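Local coordinates for extracellular solute-binding protein (Bordetella parapertussis, PDB 3PU5) that probably binds a small solute, perhaps a polyamine, outside the cytoplasm and hands it to a membrane transporter, as relatives of the periplasmic-binding-protein family do, at residues Lys143-Asn148 with Gly207-Gly212; Lys190-Phe195 with Pro211-Arg216; Val113-Arg118 with Lys127-Phe132; Glu134-Gly139 with Glu182-His187; Val228-Pro233 with Arg293-Asp298. All coordinates share one frame; numbering follows the deposited sequence.

Interaction 1 of 5, residues Lys143-Asn148 with Gly207-Gly212; sequences KQVFFN and GAIGPG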
# COMPACT_ATOMS: atom_id res chain seq x y z
N LYS A 143 10.85 15.19 22.39
CA LYS A 143 11.18 13.81 22.08
C LYS A 143 9.90 12.99 21.91
O LYS A 143 9.76 11.91 22.46
CB LYS A 143 12.09 13.21 23.15
CG LYS A 143 12.83 11.95 22.70
CD LYS A 143 13.77 11.45 23.79
CE LYS A 143 14.11 9.99 23.58
NZ LYS A 143 15.04 9.77 22.44
N GLN A 144 8.96 13.52 21.13
CA GLN A 144 7.64 12.91 21.01
C GLN A 144 7.33 12.46 19.59
O GLN A 144 6.17 12.31 19.20
CB GLN A 144 6.59 13.88 21.53
CG GLN A 144 6.85 14.23 23.01
CD GLN A 144 6.09 15.46 23.48
OE1 GLN A 144 4.92 15.63 23.17
NE2 GLN A 144 6.77 16.31 24.24
N VAL A 145 8.40 12.22 18.83
CA VAL A 145 8.28 11.75 17.47
C VAL A 145 8.45 10.23 17.43
O VAL A 145 9.26 9.68 18.18
CB VAL A 145 9.32 12.45 16.58
CG1 VAL A 145 9.17 12.01 15.13
CG2 VAL A 145 9.17 13.98 16.71
N PHE A 146 7.64 9.55 16.62
CA PHE A 146 7.80 8.11 16.39
C PHE A 146 8.11 7.89 14.91
O PHE A 146 7.89 8.78 14.10
CB PHE A 146 6.58 7.30 16.85
CG PHE A 146 5.26 7.77 16.27
CD1 PHE A 146 4.87 7.35 14.99
CD2 PHE A 146 4.41 8.61 16.98
CE1 PHE A 146 3.65 7.79 14.44
CE2 PHE A 146 3.20 9.05 16.44
CZ PHE A 146 2.82 8.63 15.18
N PHE A 147 8.65 6.72 14.55
CA PHE A 147 9.04 6.45 13.17
C PHE A 147 9.00 4.95 12.87
O PHE A 147 9.20 4.14 13.77
CB PHE A 147 10.45 7.00 12.89
CG PHE A 147 10.81 7.04 11.43
CD1 PHE A 147 11.40 5.94 10.82
CD2 PHE A 147 10.54 8.17 10.66
CE1 PHE A 147 11.72 5.96 9.47
CE2 PHE A 147 10.86 8.20 9.30
CZ PHE A 147 11.45 7.10 8.70
N ASN A 148 8.74 4.58 11.62
CA ASN A 148 8.67 3.17 11.21
C ASN A 148 9.96 2.41 11.51
O ASN A 148 11.04 2.84 11.08
CB ASN A 148 8.40 3.05 9.70
CG ASN A 148 7.31 3.98 9.19
OD1 ASN A 148 6.40 3.54 8.47
ND2 ASN A 148 7.42 5.27 9.51
N GLY A 207 2.82 9.80 21.84
CA GLY A 207 3.45 10.40 20.69
C GLY A 207 2.71 11.63 20.21
O GLY A 207 1.50 11.76 20.45
N ALA A 208 3.42 12.55 19.56
CA ALA A 208 2.80 13.78 19.07
C ALA A 208 2.67 13.77 17.55
O ALA A 208 1.74 14.35 17.01
CB ALA A 208 3.60 15.00 19.53
N ILE A 209 3.60 13.11 16.88
CA ILE A 209 3.67 13.15 15.42
C ILE A 209 4.59 12.05 14.89
O ILE A 209 5.51 11.61 15.57
CB ILE A 209 4.16 14.54 14.97
CG1 ILE A 209 4.07 14.71 13.45
CG2 ILE A 209 5.59 14.81 15.47
CD1 ILE A 209 4.20 16.16 13.01
N GLY A 210 4.33 11.60 13.67
CA GLY A 210 5.16 10.60 13.03
C GLY A 210 4.42 10.07 11.83
O GLY A 210 3.29 10.47 11.58
N PRO A 211 5.06 9.18 11.05
CA PRO A 211 4.40 8.63 9.86
C PRO A 211 3.21 7.75 10.22
O PRO A 211 3.27 6.99 11.19
CB PRO A 211 5.51 7.82 9.18
CG PRO A 211 6.82 8.41 9.72
CD PRO A 211 6.47 8.75 11.15
N GLY A 212 2.13 7.85 9.44
CA GLY A 212 0.93 7.08 9.68
C GLY A 212 0.13 6.91 8.40
O GLY A 212 0.33 7.63 7.41

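Interaction 2 of 5, residues Lys190-Phe195 with Pro211-Arg216; sequences KFFTAF and PGWDGR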
# COMPACT_ATOMS: atom_id res chain seq x y z
N LYS A 190 10.32 6.13 19.79
CA LYS A 190 9.89 4.78 19.45
C LYS A 190 9.98 4.52 17.95
O LYS A 190 9.48 5.31 17.14
CB LYS A 190 8.46 4.55 19.94
CG LYS A 190 7.88 3.19 19.57
CD LYS A 190 8.62 2.05 20.27
CE LYS A 190 7.80 0.77 20.22
NZ LYS A 190 8.58 -0.43 20.67
N PHE A 191 10.64 3.42 17.60
CA PHE A 191 10.59 2.91 16.25
C PHE A 191 9.55 1.79 16.25
O PHE A 191 9.79 0.71 16.78
CB PHE A 191 11.97 2.40 15.81
CG PHE A 191 12.96 3.49 15.54
CD1 PHE A 191 13.91 3.84 16.49
CD2 PHE A 191 12.92 4.20 14.34
CE1 PHE A 191 14.82 4.87 16.24
CE2 PHE A 191 13.82 5.21 14.09
CZ PHE A 191 14.78 5.55 15.04
N PHE A 192 8.39 2.08 15.69
CA PHE A 192 7.24 1.21 15.87
C PHE A 192 7.25 -0.00 14.94
O PHE A 192 7.85 0.04 13.86
CB PHE A 192 5.92 1.99 15.76
CG PHE A 192 5.64 2.54 14.39
CD1 PHE A 192 5.02 1.76 13.43
CD2 PHE A 192 5.96 3.86 14.07
CE1 PHE A 192 4.75 2.27 12.16
CE2 PHE A 192 5.69 4.37 12.82
CZ PHE A 192 5.08 3.57 11.86
N THR A 193 6.58 -1.06 15.36
CA THR A 193 6.71 -2.35 14.71
C THR A 193 5.38 -2.89 14.16
O THR A 193 5.35 -3.97 13.58
CB THR A 193 7.27 -3.40 15.68
OG1 THR A 193 6.40 -3.51 16.81
CG2 THR A 193 8.66 -3.02 16.16
N ALA A 194 4.29 -2.16 14.34
CA ALA A 194 3.01 -2.60 13.79
C ALA A 194 2.22 -1.46 13.14
O ALA A 194 2.37 -0.29 13.52
CB ALA A 194 2.17 -3.28 14.86
N PHE A 195 1.38 -1.81 12.17
CA PHE A 195 0.57 -0.83 11.43
C PHE A 195 -0.35 0.03 12.31
O PHE A 195 -0.61 1.19 12.01
CB PHE A 195 -0.25 -1.54 10.36
CG PHE A 195 0.56 -2.00 9.19
CD1 PHE A 195 1.21 -1.09 8.37
CD2 PHE A 195 0.68 -3.35 8.90
CE1 PHE A 195 1.96 -1.51 7.29
CE2 PHE A 195 1.43 -3.78 7.81
CZ PHE A 195 2.07 -2.86 7.01
N PRO A 211 5.06 9.18 11.05
CA PRO A 211 4.40 8.63 9.86
C PRO A 211 3.21 7.75 10.22
O PRO A 211 3.27 6.99 11.19
CB PRO A 211 5.51 7.82 9.18
CG PRO A 211 6.82 8.41 9.72
CD PRO A 211 6.47 8.75 11.15
N GLY A 212 2.13 7.85 9.44
CA GLY A 212 0.93 7.08 9.68
C GLY A 212 0.13 6.91 8.40
O GLY A 212 0.33 7.63 7.41
N TRP A 213 -0.80 5.95 8.42
CA TRP A 213 -1.58 5.62 7.23
C TRP A 213 -2.83 6.47 7.14
O TRP A 213 -3.45 6.79 8.15
CB TRP A 213 -1.90 4.12 7.21
CG TRP A 213 -0.67 3.35 6.83
CD1 TRP A 213 -0.33 2.92 5.58
CD2 TRP A 213 0.41 2.98 7.69
NE1 TRP A 213 0.89 2.30 5.60
CE2 TRP A 213 1.37 2.32 6.89
CE3 TRP A 213 0.66 3.14 9.06
CZ2 TRP A 213 2.56 1.82 7.41
CZ3 TRP A 213 1.85 2.63 9.58
CH2 TRP A 213 2.78 1.99 8.75
N ASP A 214 -3.18 6.86 5.92
CA ASP A 214 -4.35 7.72 5.73
C ASP A 214 -5.62 7.08 6.28
O ASP A 214 -6.27 7.66 7.15
CB ASP A 214 -4.52 8.21 4.28
CG ASP A 214 -4.62 7.07 3.26
OD1 ASP A 214 -4.09 5.95 3.49
OD2 ASP A 214 -5.23 7.30 2.20
N GLY A 215 -5.97 5.89 5.79
CA GLY A 215 -7.20 5.24 6.20
C GLY A 215 -7.28 4.99 7.70
O GLY A 215 -8.27 5.34 8.36
N ARG A 216 -6.24 4.38 8.24
CA ARG A 216 -6.18 4.10 9.67
C ARG A 216 -6.36 5.36 10.50
O ARG A 216 -7.09 5.36 11.50
CB ARG A 216 -4.86 3.41 10.01
CG ARG A 216 -4.83 1.98 9.51
CD ARG A 216 -3.53 1.29 9.84
NE ARG A 216 -3.79 -0.08 10.27
CZ ARG A 216 -3.52 -1.16 9.56
NH1 ARG A 216 -2.97 -1.05 8.36
NH2 ARG A 216 -3.80 -2.35 10.06

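Interaction 3 of 5, residues Val113-Arg118 with Lys127-Phe132; sequences VGIAYR and KSWKEF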
# COMPACT_ATOMS: atom_id res chain seq x y z
N VAL A 113 1.15 6.36 3.22
CA VAL A 113 1.84 6.89 4.38
C VAL A 113 1.99 8.41 4.26
O VAL A 113 2.56 8.91 3.29
CB VAL A 113 3.22 6.25 4.58
CG1 VAL A 113 3.90 6.83 5.83
CG2 VAL A 113 3.09 4.73 4.70
N GLY A 114 1.44 9.11 5.24
CA GLY A 114 1.60 10.54 5.34
C GLY A 114 2.13 10.84 6.73
O GLY A 114 2.84 10.02 7.31
N ILE A 115 1.76 12.00 7.26
CA ILE A 115 2.19 12.40 8.59
C ILE A 115 0.98 12.52 9.52
O ILE A 115 0.09 13.34 9.28
CB ILE A 115 2.94 13.73 8.55
CG1 ILE A 115 4.13 13.63 7.59
CG2 ILE A 115 3.39 14.16 9.95
CD1 ILE A 115 4.45 14.92 6.85
N ALA A 116 0.94 11.69 10.56
CA ALA A 116 -0.15 11.72 11.52
C ALA A 116 0.26 12.47 12.78
O ALA A 116 1.40 12.36 13.23
CB ALA A 116 -0.61 10.30 11.86
N TYR A 117 -0.66 13.24 13.36
CA TYR A 117 -0.31 14.08 14.50
C TYR A 117 -1.51 14.41 15.41
O TYR A 117 -2.67 14.17 15.06
CB TYR A 117 0.35 15.38 14.02
CG TYR A 117 -0.63 16.37 13.41
CD1 TYR A 117 -1.02 16.27 12.08
CD2 TYR A 117 -1.16 17.40 14.17
CE1 TYR A 117 -1.94 17.17 11.52
CE2 TYR A 117 -2.07 18.30 13.64
CZ TYR A 117 -2.45 18.19 12.32
OH TYR A 117 -3.35 19.10 11.81
N ARG A 118 -1.21 14.95 16.59
CA ARG A 118 -2.21 15.44 17.53
C ARG A 118 -2.31 16.96 17.43
O ARG A 118 -1.36 17.66 17.78
CB ARG A 118 -1.83 15.06 18.96
CG ARG A 118 -2.11 13.63 19.34
CD ARG A 118 -1.82 13.42 20.82
NE ARG A 118 -2.77 14.12 21.67
CZ ARG A 118 -3.67 13.52 22.45
NH1 ARG A 118 -4.50 14.24 23.20
NH2 ARG A 118 -3.72 12.19 22.49
N LYS A 127 3.01 20.59 6.87
CA LYS A 127 2.45 20.47 5.52
C LYS A 127 3.26 19.55 4.62
O LYS A 127 2.79 19.14 3.55
CB LYS A 127 2.34 21.84 4.86
CG LYS A 127 1.26 22.73 5.44
CD LYS A 127 1.35 24.13 4.85
CE LYS A 127 0.10 24.95 5.13
NZ LYS A 127 0.16 26.27 4.44
N SER A 128 4.48 19.23 5.04
CA SER A 128 5.40 18.48 4.20
C SER A 128 6.30 17.55 5.00
O SER A 128 6.48 17.74 6.21
CB SER A 128 6.26 19.43 3.37
OG SER A 128 7.16 20.13 4.22
N TRP A 129 6.87 16.56 4.32
CA TRP A 129 7.89 15.70 4.91
C TRP A 129 9.09 16.54 5.35
O TRP A 129 9.72 16.27 6.38
CB TRP A 129 8.39 14.68 3.88
CG TRP A 129 7.39 13.61 3.52
CD1 TRP A 129 6.74 13.44 2.31
CD2 TRP A 129 6.95 12.54 4.36
NE1 TRP A 129 5.92 12.33 2.37
CE2 TRP A 129 6.03 11.77 3.62
CE3 TRP A 129 7.25 12.16 5.68
CZ2 TRP A 129 5.40 10.64 4.15
CZ3 TRP A 129 6.63 11.05 6.21
CH2 TRP A 129 5.71 10.30 5.44
N LYS A 130 9.42 17.53 4.53
CA LYS A 130 10.55 18.40 4.81
C LYS A 130 10.31 19.19 6.10
O LYS A 130 11.20 19.30 6.95
CB LYS A 130 10.80 19.34 3.62
CG LYS A 130 11.98 20.28 3.79
CD LYS A 130 12.24 21.06 2.50
CE LYS A 130 12.68 20.12 1.37
NZ LYS A 130 12.35 20.66 0.00
N GLU A 131 9.10 19.72 6.26
CA GLU A 131 8.76 20.46 7.47
C GLU A 131 8.81 19.52 8.68
O GLU A 131 9.38 19.84 9.72
CB GLU A 131 7.37 21.08 7.34
CG GLU A 131 6.98 21.90 8.54
CD GLU A 131 5.61 22.54 8.41
OE1 GLU A 131 5.03 22.50 7.30
OE2 GLU A 131 5.11 23.08 9.42
N PHE A 132 8.20 18.34 8.54
CA PHE A 132 8.27 17.31 9.57
C PHE A 132 9.70 17.04 10.01
O PHE A 132 10.01 17.02 11.21
CB PHE A 132 7.62 16.02 9.04
CG PHE A 132 7.81 14.83 9.93
CD1 PHE A 132 7.46 14.90 11.27
CD2 PHE A 132 8.32 13.64 9.44
CE1 PHE A 132 7.63 13.79 12.10
CE2 PHE A 132 8.49 12.53 10.26
CZ PHE A 132 8.14 12.61 11.60

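Interaction 4 of 5, residues Glu134-Gly139 with Glu182-His187; sequences ERTVAG and ERMKPH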
# COMPACT_ATOMS: atom_id res chain seq x y z
N GLU A 134 12.60 18.91 9.44
CA GLU A 134 13.36 20.05 9.93
C GLU A 134 12.85 20.53 11.28
O GLU A 134 13.64 20.92 12.12
CB GLU A 134 13.34 21.20 8.91
CG GLU A 134 13.97 20.85 7.58
CD GLU A 134 15.42 20.39 7.69
OE1 GLU A 134 16.12 20.79 8.65
OE2 GLU A 134 15.86 19.62 6.81
N ARG A 135 11.54 20.48 11.49
CA ARG A 135 10.98 20.85 12.79
C ARG A 135 11.34 19.81 13.86
O ARG A 135 11.61 20.16 15.02
CB ARG A 135 9.47 21.10 12.70
CG ARG A 135 9.11 22.41 11.97
CD ARG A 135 7.59 22.64 11.89
NE ARG A 135 6.98 22.88 13.20
CZ ARG A 135 5.68 23.04 13.40
NH1 ARG A 135 4.83 22.98 12.38
NH2 ARG A 135 5.21 23.25 14.63
N THR A 136 11.37 18.54 13.48
CA THR A 136 11.82 17.50 14.41
C THR A 136 13.26 17.78 14.87
O THR A 136 13.56 17.79 16.06
CB THR A 136 11.76 16.10 13.79
OG1 THR A 136 10.39 15.76 13.54
CG2 THR A 136 12.39 15.06 14.72
N VAL A 137 14.14 17.99 13.90
CA VAL A 137 15.56 18.23 14.15
C VAL A 137 15.79 19.52 14.97
O VAL A 137 16.73 19.59 15.78
CB VAL A 137 16.33 18.26 12.79
CG1 VAL A 137 17.80 18.60 12.98
CG2 VAL A 137 16.16 16.92 12.07
N ALA A 138 14.94 20.52 14.79
CA ALA A 138 15.05 21.77 15.55
C ALA A 138 14.59 21.59 16.98
O ALA A 138 14.79 22.46 17.83
CB ALA A 138 14.25 22.90 14.88
N GLY A 139 13.95 20.45 17.25
CA GLY A 139 13.52 20.11 18.59
C GLY A 139 12.15 20.65 18.95
O GLY A 139 11.76 20.64 20.12
N GLU A 182 19.09 10.01 10.82
CA GLU A 182 20.10 10.14 11.86
C GLU A 182 20.02 11.51 12.52
O GLU A 182 20.26 11.64 13.72
CB GLU A 182 21.50 9.91 11.27
CG GLU A 182 22.59 9.86 12.32
CD GLU A 182 23.91 9.37 11.76
OE1 GLU A 182 24.13 9.49 10.53
OE2 GLU A 182 24.73 8.85 12.55
N ARG A 183 19.66 12.53 11.74
CA ARG A 183 19.43 13.88 12.27
C ARG A 183 18.23 13.91 13.22
O ARG A 183 18.20 14.68 14.19
CB ARG A 183 19.19 14.87 11.11
CG ARG A 183 20.42 15.13 10.22
CD ARG A 183 20.03 15.93 8.98
NE ARG A 183 19.55 17.26 9.36
CZ ARG A 183 18.56 17.90 8.76
NH1 ARG A 183 17.90 17.34 7.74
NH2 ARG A 183 18.21 19.10 9.20
N MSE A 184 17.25 13.06 12.95
CA MSE A 184 16.01 13.06 13.73
C MSE A 184 16.11 12.16 14.95
O MSE A 184 15.35 12.30 15.91
CB MSE A 184 14.84 12.60 12.87
CG MSE A 184 14.61 13.42 11.62
SE MSE A 184 13.34 12.50 10.43
CE MSE A 184 11.83 12.40 11.65
N LYS A 185 17.06 11.22 14.91
CA LYS A 185 17.16 10.15 15.90
C LYS A 185 17.03 10.57 17.38
O LYS A 185 16.38 9.87 18.16
CB LYS A 185 18.43 9.31 15.68
CG LYS A 185 18.48 8.06 16.55
CD LYS A 185 19.67 7.16 16.23
CE LYS A 185 20.99 7.84 16.57
NZ LYS A 185 22.15 6.93 16.31
N PRO A 186 17.66 11.69 17.78
CA PRO A 186 17.59 12.11 19.18
C PRO A 186 16.17 12.39 19.68
O PRO A 186 15.93 12.33 20.89
CB PRO A 186 18.39 13.42 19.20
CG PRO A 186 19.31 13.32 18.03
CD PRO A 186 18.56 12.54 16.99
N HIS A 187 15.27 12.70 18.75
CA HIS A 187 13.93 13.15 19.08
C HIS A 187 12.89 12.06 18.90
O HIS A 187 11.72 12.29 19.14
CB HIS A 187 13.59 14.35 18.23
CG HIS A 187 14.69 15.36 18.18
ND1 HIS A 187 15.57 15.45 17.13
CD2 HIS A 187 15.11 16.25 19.11
CE1 HIS A 187 16.46 16.39 17.39
NE2 HIS A 187 16.20 16.90 18.58

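Interaction 5 of 5, residues Val228-Pro233 with Arg293-Asp298; sequences VKWVDP and RLPSID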
# COMPACT_ATOMS: atom_id res chain seq x y z
N VAL A 228 -6.91 13.14 16.44
CA VAL A 228 -5.76 12.91 15.57
C VAL A 228 -6.11 13.32 14.15
O VAL A 228 -7.28 13.28 13.76
CB VAL A 228 -5.30 11.44 15.58
CG1 VAL A 228 -4.86 11.04 16.97
CG2 VAL A 228 -6.41 10.54 15.07
N LYS A 229 -5.10 13.74 13.39
CA LYS A 229 -5.32 14.12 12.01
C LYS A 229 -4.17 13.62 11.15
O LYS A 229 -3.11 13.26 11.67
CB LYS A 229 -5.47 15.64 11.88
CG LYS A 229 -6.83 16.16 12.30
CD LYS A 229 -7.11 17.53 11.69
CE LYS A 229 -8.53 17.99 11.97
NZ LYS A 229 -8.84 18.06 13.42
N TRP A 230 -4.41 13.59 9.84
CA TRP A 230 -3.44 13.06 8.88
C TRP A 230 -3.08 14.15 7.89
O TRP A 230 -3.95 14.90 7.44
CB TRP A 230 -4.05 11.88 8.12
CG TRP A 230 -3.10 11.14 7.23
CD1 TRP A 230 -2.17 10.21 7.60
CD2 TRP A 230 -2.99 11.25 5.80
NE1 TRP A 230 -1.50 9.74 6.50
CE2 TRP A 230 -1.98 10.36 5.38
CE3 TRP A 230 -3.66 12.02 4.83
CZ2 TRP A 230 -1.61 10.22 4.03
CZ3 TRP A 230 -3.29 11.88 3.49
CH2 TRP A 230 -2.27 10.99 3.11
N VAL A 231 -1.79 14.23 7.57
CA VAL A 231 -1.30 15.19 6.60
C VAL A 231 -0.98 14.52 5.28
O VAL A 231 -0.26 13.53 5.23
CB VAL A 231 -0.03 15.92 7.09
CG1 VAL A 231 0.45 16.90 6.04
CG2 VAL A 231 -0.30 16.64 8.41
N ASP A 232 -1.54 15.07 4.21
CA ASP A 232 -1.16 14.73 2.85
C ASP A 232 0.04 15.62 2.52
O ASP A 232 -0.12 16.80 2.23
CB ASP A 232 -2.35 15.04 1.93
CG ASP A 232 -2.15 14.53 0.52
OD1 ASP A 232 -1.09 13.93 0.24
OD2 ASP A 232 -3.08 14.71 -0.30
N PRO A 233 1.26 15.06 2.60
CA PRO A 233 2.46 15.91 2.48
C PRO A 233 2.59 16.54 1.10
O PRO A 233 2.24 15.90 0.11
CB PRO A 233 3.62 14.92 2.72
CG PRO A 233 2.98 13.70 3.36
CD PRO A 233 1.61 13.64 2.76
N ARG A 293 -10.29 14.16 2.06
CA ARG A 293 -9.06 13.83 2.78
C ARG A 293 -8.17 12.76 2.16
O ARG A 293 -6.95 12.78 2.34
CB ARG A 293 -9.36 13.53 4.26
CG ARG A 293 -10.50 12.56 4.49
CD ARG A 293 -10.90 12.51 5.95
NE ARG A 293 -11.98 11.56 6.18
CZ ARG A 293 -12.32 11.06 7.36
NH1 ARG A 293 -11.66 11.42 8.45
NH2 ARG A 293 -13.32 10.19 7.44
N LEU A 294 -8.77 11.81 1.44
CA LEU A 294 -8.00 10.82 0.73
C LEU A 294 -7.04 11.52 -0.22
O LEU A 294 -7.44 12.41 -0.97
CB LEU A 294 -8.92 9.91 -0.07
CG LEU A 294 -8.28 8.60 -0.51
CD1 LEU A 294 -8.18 7.69 0.68
CD2 LEU A 294 -9.12 7.97 -1.62
N PRO A 295 -5.75 11.12 -0.21
CA PRO A 295 -4.80 11.78 -1.12
C PRO A 295 -5.15 11.46 -2.57
O PRO A 295 -5.57 10.34 -2.88
CB PRO A 295 -3.45 11.14 -0.74
CG PRO A 295 -3.85 9.77 -0.18
CD PRO A 295 -5.10 10.08 0.61
N SER A 296 -4.96 12.44 -3.45
CA SER A 296 -5.32 12.31 -4.86
C SER A 296 -4.55 11.19 -5.55
O SER A 296 -3.36 10.99 -5.32
CB SER A 296 -5.04 13.63 -5.58
OG SER A 296 -5.32 13.51 -6.96
N ILE A 297 -5.25 10.47 -6.43
CA ILE A 297 -4.66 9.38 -7.18
C ILE A 297 -3.45 9.88 -7.97
O ILE A 297 -2.48 9.14 -8.16
CB ILE A 297 -5.71 8.73 -8.12
CG1 ILE A 297 -5.17 7.46 -8.78
CG2 ILE A 297 -6.21 9.72 -9.17
CD1 ILE A 297 -6.24 6.71 -9.60
N ASP A 298 -3.50 11.14 -8.40
CA ASP A 298 -2.44 11.71 -9.21
C ASP A 298 -1.23 12.14 -8.40
O ASP A 298 -0.14 12.24 -8.93
CB ASP A 298 -2.97 12.91 -10.00
CG ASP A 298 -4.14 12.55 -10.88
OD1 ASP A 298 -5.16 13.27 -10.86
OD2 ASP A 298 -4.03 11.52 -11.59
O HOH W 1 -3.55 14.75 -2.83

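Interaction 1 of 5, residues Lys143-Asn148 with Gly207-Gly212
Phe146 and Gly210 meet ring on backbone where strand 145-148 runs beside strand 209-212, a parallel pairing in the α/β lobe of what its family marks as a type 2 periplasmic-binding-protein fold. Two backbone bonds hold the pair. Ala208 N donates to Gln144 O over 2.8 Å in a nearly straight line, and Phe146 N donates to Ile209 O at 3.1 Å. Between them Val145 CA leans on the same Ile209 O as a CA-H...O contact, which makes that oxygen a shared acceptor. The Phe146 side chain can be traced outward from CB: chi1 (55°) sets CG in the crowded position between the backbone N and the carbonyl carbon, and one face of the ring lies against Ile209 O and Gly210 CA. CG and CD2 lie near Ile209 O, with CD2 3.5 Å from it. CE2 stays over the same carbonyl, CZ comes to Gly210 N, and CE1 reaches Gly210 CA at 3.5 Å. The CA of Gly210 thus makes a CH-pi contact, 3.8 Å from the Phe146 centroid. Glycine, with no side chain, lets the ring lie directly on the backbone here. Pro198, Leu201 and Leu202 of helix 197-204 also touch this ring. Val145 and Ile209 lie side by side, CG2 against CG2. The side chains of Phe147 and Pro211 cross at about a right angle, CD2 touching CG, and strand 188-192 also pairs with strand 145-148. At the Phe146 ring edge, in its plane, Pro211 O stands 3.4 Å from CE1.

Interaction 2 of 5, residues Lys190-Phe195 with Pro211-Arg216
Phe192 comes first along 190-195 to touch Pro211 and Trp213. The rims of the phenyl and the indole meet here, Phe192 CE1 lying 3.9 Å from Trp213 CZ3 and close to the indole plane. A little further round the same ring, CE2 comes to Pro211 O at 3.9 Å. The chain then turns away through Thr193 and Ala194, whose N-H groups both bond to the carboxylate of Asp197. The partner segment is the junction where strand 209-213 passes into helix 214-223, with Trp213 at the N-cap position. In periplasmic binding proteins the solute lies between two lobes, commonly against loops that follow such strands, so the aromatic cluster may stand near that cleft. Phe195 makes the larger contact. Its CG is anti to the carbonyl carbon (chi1 -73°), and the ring presents its CD1-CE1 edge to the face of Trp213. The stack is T-shaped, with 4.9 Å between the centroids of the Phe195 ring and the Trp213 six-membered ring and 78° between planes. CD1 comes within 3.3 Å of Trp213 CZ2. At the root of the side chain, Phe195 CB sits over the centre of the Arg216 guanidinium, 3.4 Å from its CZ, while the phenyl and guanidinium planes are only 11° apart.

Interaction 3 of 5, residues Val113-Arg118 with Lys127-Phe132
Ile115 lays its CG1 over the six-membered ring of Trp129, a CH-pi contact 4.1 Å from the centroid of that ring. The two side chains slide past each other in opposite directions, one rising from strand 111-117, the other reaching back from the first turn of helix 129-138. Beyond CG1, the Ile115 chain is turned away from a staggered position (chi2 147°), which puts CD1 against Ser128 O at 3.5 Å and close to Phe132 CB. Phe132 thereby covers the end of the isoleucine from one turn further along the helix. The indole edge meets the strand backbone at Val113 O, 3.4 Å from Trp129 CZ2, and Gly114 O lies equally near CH2. Val113 CG1 adds an aliphatic touch in the indole plane. The helix start is fixed by its own bonds, since Ser128 OG at the N-cap accepts from Glu131 N at 2.8 Å, while Glu131 OE1 accepts from Lys127 N, which lies above the carboxylate plane. Trp129 NE1 donates to Gly236 O, so the polar edge of the indole is used away from the strand. No hydrogen bond joins the two segments; what holds sheet to helix here is dispersion, perhaps with a weak C-H...O attraction between Trp129 CZ2 and Val113 O.

Interaction 4 of 5, residues Glu134-Gly139 with Glu182-His187
Arg183 grips the carboxylate of Glu134 end-on, one nitrogen to each oxygen. NH2 donates to OE1 at 2.7 Å and NH1 to OE2 at 3.2 Å, both on the syn side, with guanidinium and carboxylate planes about 30° apart. Val137 CG2 lies over one face of that guanidinium and touches Arg183 CB at 3.8 Å. At the other end of the contact Thr136 O lies over the centre of the His187 imidazole, 3.3 Å from ND1, without a hydrogen bond. Pro186 CB covers the opposite face, and ND1 makes a weak bond to Met184 O. Between these two ends Thr136 CG2 packs on CB of Met184, a selenomethionine, at 3.9 Å. In the next shell, Tyr167 OH bonds Glu134 OE2 and so helps position the carboxylate, and Thr136 OG1 bonds to Phe132 O. Gly139 closes helix 129-138 in a Schellman motif, its N bonded to Thr136 O, so the oxygen that faces the imidazole already accepts a backbone bond. The contact therefore joins the C-terminal ends of helices 129-138 and 174-184, with Phe163 and Tyr167 of helix 156-167 packing alongside, just before the chain enters strands 145-148 and 188-192.

Interaction 5 of 5, residues Val228-Pro233 with Arg293-Asp298
Asp232 OD2 receives a hydrogen bond of 2.6 Å from a water, and that water accepts from Ser296 N at 2.8 Å, so one molecule bridges the carboxylate and the backbone. The direct separation of OD2 and Ser296 N is too long for a bond, and the water fills the step. The same carboxylate leans on Pro295, where OD2 lies 3.5 Å from CA and OD1 lies 3.8 Å from CB. Asp232 CG is anti to its backbone N (chi1 -171°), which carries it from the end of strand 229-231 toward the loop. Trp230, two residues earlier, holds the other end of the proline ring. The two side chains cross at about a right angle, Trp230 CH2 being 3.8 Å from Pro295 CG and CZ3 equally near CD. CZ3 also comes within 3.9 Å of Arg293 O. Strand 229-231 borders strand 111-117 in the antiparallel sheet, while 293-298 belongs to the long connection between helices 265-275 and 305-322. Trp230 NE1 donates to Gly212 O, which ties the indole to the neighbouring part of the sheet. On the loop side Pro295 O bonds Tyr110 OH, and the Arg293 guanidinium pairs with Glu221 and Asp222 as well as bonding Lys289 O. Proline offers carbon atoms to the carboxylate, while the N-H of the next residue reaches the water. With no direct hydrogen bond between strand and loop, the contact rests on van der Waals packing around one proline and on a single water, which the acidic oxygen probably polarises.

Strand 209-213 is common to interactions 1 and 2, whose centres are about 9 Å apart and which share Pro211 and Gly212. Interactions 1 and 3 are equally close, because strand 111-117 neighbours that strand; interaction 5 joins the same sheet through strand 229-231. Helix 129-138 serves interactions 3 and 4. Along the chain interaction 3 closes first, interactions 4 and 1 interleave, interaction 2 opens at 190-195, after interaction 4 has closed, and ends on the same strand as interaction 1, and interaction 5 comes last. Interactions 4 and 5 are farthest apart, centres about 23 Å. Together they tie helices and strands into one unit, consistent with a lobe of a two-lobed solute-binding protein.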